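PlaB phospholipase (PDB 6ZTH) probably hydrolyses phospholipids in Legionella pneumophila and binds NAD(+) in a four-chain assembly. Local coordinates at residues 169-174 / 388-393. Sequence-based numbering, arbitrary orientation.
With NAD (nicotinamide-adenine-dinucleotide), chain K.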
# COMPACT_ATOMS: atom_id res chain seq x y z
N GLY D 169 18.01 7.56 8.64
CA GLY D 169 17.58 8.58 7.70
C GLY D 169 16.15 9.04 7.88
O GLY D 169 15.53 9.47 6.90
N SER D 170 15.61 8.95 9.09
CA SER D 170 14.28 9.47 9.34
C SER D 170 14.31 10.99 9.37
O SER D 170 15.26 11.60 9.86
CB SER D 170 13.73 8.93 10.66
OG SER D 170 14.24 9.66 11.76
N ASP D 171 13.25 11.61 8.82
CA ASP D 171 13.18 13.06 8.79
C ASP D 171 13.46 13.65 10.17
O ASP D 171 14.27 14.57 10.31
CB ASP D 171 11.81 13.51 8.28
CG ASP D 171 11.63 13.27 6.80
OD1 ASP D 171 12.64 13.00 6.11
OD2 ASP D 171 10.48 13.36 6.32
N MSE D 172 12.80 13.12 11.19
CA MSE D 172 12.89 13.67 12.53
C MSE D 172 14.29 13.53 13.12
O MSE D 172 14.72 14.36 13.92
CB MSE D 172 11.87 12.98 13.45
CG MSE D 172 10.42 13.19 13.03
SE MSE D 172 9.94 15.07 12.80
CE MSE D 172 9.54 15.51 14.65
N SER D 173 15.00 12.47 12.72
CA SER D 173 16.40 12.35 13.12
C SER D 173 17.25 13.43 12.45
O SER D 173 18.16 13.99 13.07
CB SER D 173 16.94 10.97 12.77
OG SER D 173 18.14 10.70 13.48
N TRP D 174 16.95 13.73 11.19
CA TRP D 174 17.67 14.80 10.49
C TRP D 174 17.41 16.15 11.15
O TRP D 174 18.32 16.99 11.21
CB TRP D 174 17.24 14.82 9.02
CG TRP D 174 17.99 15.80 8.17
CD1 TRP D 174 17.88 17.16 8.19
CD2 TRP D 174 18.95 15.49 7.15
NE1 TRP D 174 18.72 17.72 7.25
CE2 TRP D 174 19.38 16.71 6.60
CE3 TRP D 174 19.48 14.30 6.65
CZ2 TRP D 174 20.33 16.78 5.58
CZ3 TRP D 174 20.42 14.37 5.63
CH2 TRP D 174 20.83 15.60 5.11
N ARG D 388 11.13 8.01 1.16
CA ARG D 388 11.90 7.24 0.18
C ARG D 388 13.14 7.99 -0.31
O ARG D 388 14.07 7.35 -0.80
CB ARG D 388 11.00 6.88 -1.00
CG ARG D 388 9.73 6.14 -0.61
CD ARG D 388 8.52 7.07 -0.49
NE ARG D 388 8.27 7.84 -1.71
CZ ARG D 388 7.49 7.45 -2.72
NH1 ARG D 388 6.85 6.29 -2.67
NH2 ARG D 388 7.34 8.23 -3.77
N GLY D 389 13.17 9.31 -0.18
CA GLY D 389 14.29 10.09 -0.65
C GLY D 389 15.51 10.11 0.24
O GLY D 389 16.48 10.81 -0.06
N LYS D 390 15.49 9.35 1.34
CA LYS D 390 16.60 9.33 2.29
C LYS D 390 17.39 8.03 2.10
O LYS D 390 16.82 6.94 2.17
CB LYS D 390 16.09 9.45 3.72
CG LYS D 390 15.38 10.76 4.01
CD LYS D 390 16.32 11.96 3.97
CE LYS D 390 17.21 12.02 5.20
NZ LYS D 390 16.45 12.36 6.43
N LEU D 391 18.69 8.17 1.87
CA LEU D 391 19.57 7.05 1.57
C LEU D 391 20.74 7.07 2.54
O LEU D 391 21.50 8.04 2.57
CB LEU D 391 20.07 7.12 0.13
CG LEU D 391 20.02 5.86 -0.74
CD1 LEU D 391 18.69 5.14 -0.64
CD2 LEU D 391 20.31 6.26 -2.18
N THR D 392 20.88 6.01 3.33
CA THR D 392 21.96 5.89 4.30
C THR D 392 22.92 4.80 3.82
O THR D 392 22.52 3.63 3.70
CB THR D 392 21.43 5.57 5.69
OG1 THR D 392 20.53 6.59 6.11
CG2 THR D 392 22.58 5.47 6.68
N TYR D 393 24.16 5.18 3.56
CA TYR D 393 25.20 4.25 3.16
C TYR D 393 26.12 3.98 4.35
O TYR D 393 26.48 4.90 5.08
CB TYR D 393 26.02 4.81 1.99
CG TYR D 393 25.70 4.17 0.65
CD1 TYR D 393 24.51 4.44 -0.01
CD2 TYR D 393 26.61 3.31 0.04
CE1 TYR D 393 24.22 3.86 -1.23
CE2 TYR D 393 26.33 2.73 -1.18
CZ TYR D 393 25.14 3.01 -1.81
OH TYR D 393 24.86 2.43 -3.03
PA NAD K . 18.03 -2.54 -1.31
O1A NAD K . 17.90 -2.84 0.15
O2A NAD K . 19.47 -2.73 -1.74
O5B NAD K . 17.57 -0.99 -1.59
C5B NAD K . 16.26 -0.60 -1.20
C4B NAD K . 15.84 0.68 -2.04
O4B NAD K . 16.99 1.72 -1.94
C3B NAD K . 15.71 0.39 -3.27
O3B NAD K . 14.57 1.12 -3.83
C2B NAD K . 17.11 0.88 -4.02
O2B NAD K . 16.88 1.12 -5.44
C1B NAD K . 17.40 1.98 -3.41
N9A NAD K . 18.86 2.32 -3.55
C8A NAD K . 19.81 1.52 -3.04
N7A NAD K . 21.00 2.07 -3.32
C5A NAD K . 20.79 3.22 -4.00
C6A NAD K . 21.64 4.18 -4.53
N6A NAD K . 23.12 4.27 -4.53
N1A NAD K . 21.13 5.22 -5.16
C2A NAD K . 19.79 5.36 -5.29
N3A NAD K . 18.95 4.43 -4.77
C4A NAD K . 19.46 3.36 -4.14
O3 NAD K . 17.05 -3.57 -2.17
PN NAD K . 16.89 -3.53 -3.81
O1N NAD K . 18.07 -2.81 -4.41
O2N NAD K . 15.61 -2.80 -4.18
O5D NAD K . 16.83 -5.09 -4.39
C5D NAD K . 15.67 -5.87 -4.13
C4D NAD K . 16.07 -7.23 -3.58
O4D NAD K . 17.05 -7.73 -4.28
C3D NAD K . 16.61 -7.08 -2.02
O3D NAD K . 16.29 -8.33 -1.27
C2D NAD K . 17.84 -6.94 -2.10
O2D NAD K . 18.53 -7.40 -0.83
C1D NAD K . 18.21 -7.90 -3.32
N1N NAD K . 19.36 -7.56 -3.91
C2N NAD K . 19.37 -6.65 -4.92
C3N NAD K . 20.58 -6.31 -5.54
C7N NAD K . 20.59 -5.26 -6.70
O7N NAD K . 21.27 -5.44 -7.65
N7N NAD K . 19.75 -4.05 -6.63
C4N NAD K . 21.75 -6.88 -5.12
C5N NAD K . 21.73 -7.79 -4.11
C6N NAD K . 20.52 -8.14 -3.50
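Lys-390, in segment 388-393, reaches to the N-terminal end of helix 171-179, where its ammonium donates a hydrogen bond to the backbone carbonyl of Gly-169, NZ to O 3.1 Å. The donor stands above the carbonyl plane, at a C=O...N angle of 107°, instead of meeting a lone pair. Bends at chi2, chi3 and chi4 curl the lysine chain round Gly-169 O, which also lies 3.2 Å from Lys-390 CB. A second, electrostatic tie is looser: the salt bridge from Lys-390 NZ to Asp-171 OD1 is long, 3.9 Å, and the same carboxylate oxygen takes a hydrogen bond from Asn-387 ND2, just ahead of the strand segment. Against the same end of the lysine, Trp-174 brings the six-membered side of its indole, with CE3 3.5 Å from Lys-390 CE, in an oblique approach. With CG anti to the backbone N (chi1 -175°), the ring lies against the lysine and also packs on Ile-344 and Arg-346 of strand 340-349. Thr-392 sets OG1 beside Gly-169. Ser-170 is the N-cap: its OG accepts from Ser-173 N, 3.1 Å, fixing the first helical turn beside the lysine. The strand's alternation turns Leu-391 to the other side, where its CD2 lies 3.3 Å from adenine N1A, and Tyr-393 OH accepts from NAD N6A in a nearly straight bond (2.9 Å, 169°). Strand 391-396 is part of a mixed beta-sheet; the capped helix packs on one face of it and the NAD(+) site, completed by Asn-209 and Tyr-211 of a second subunit, lies on the other.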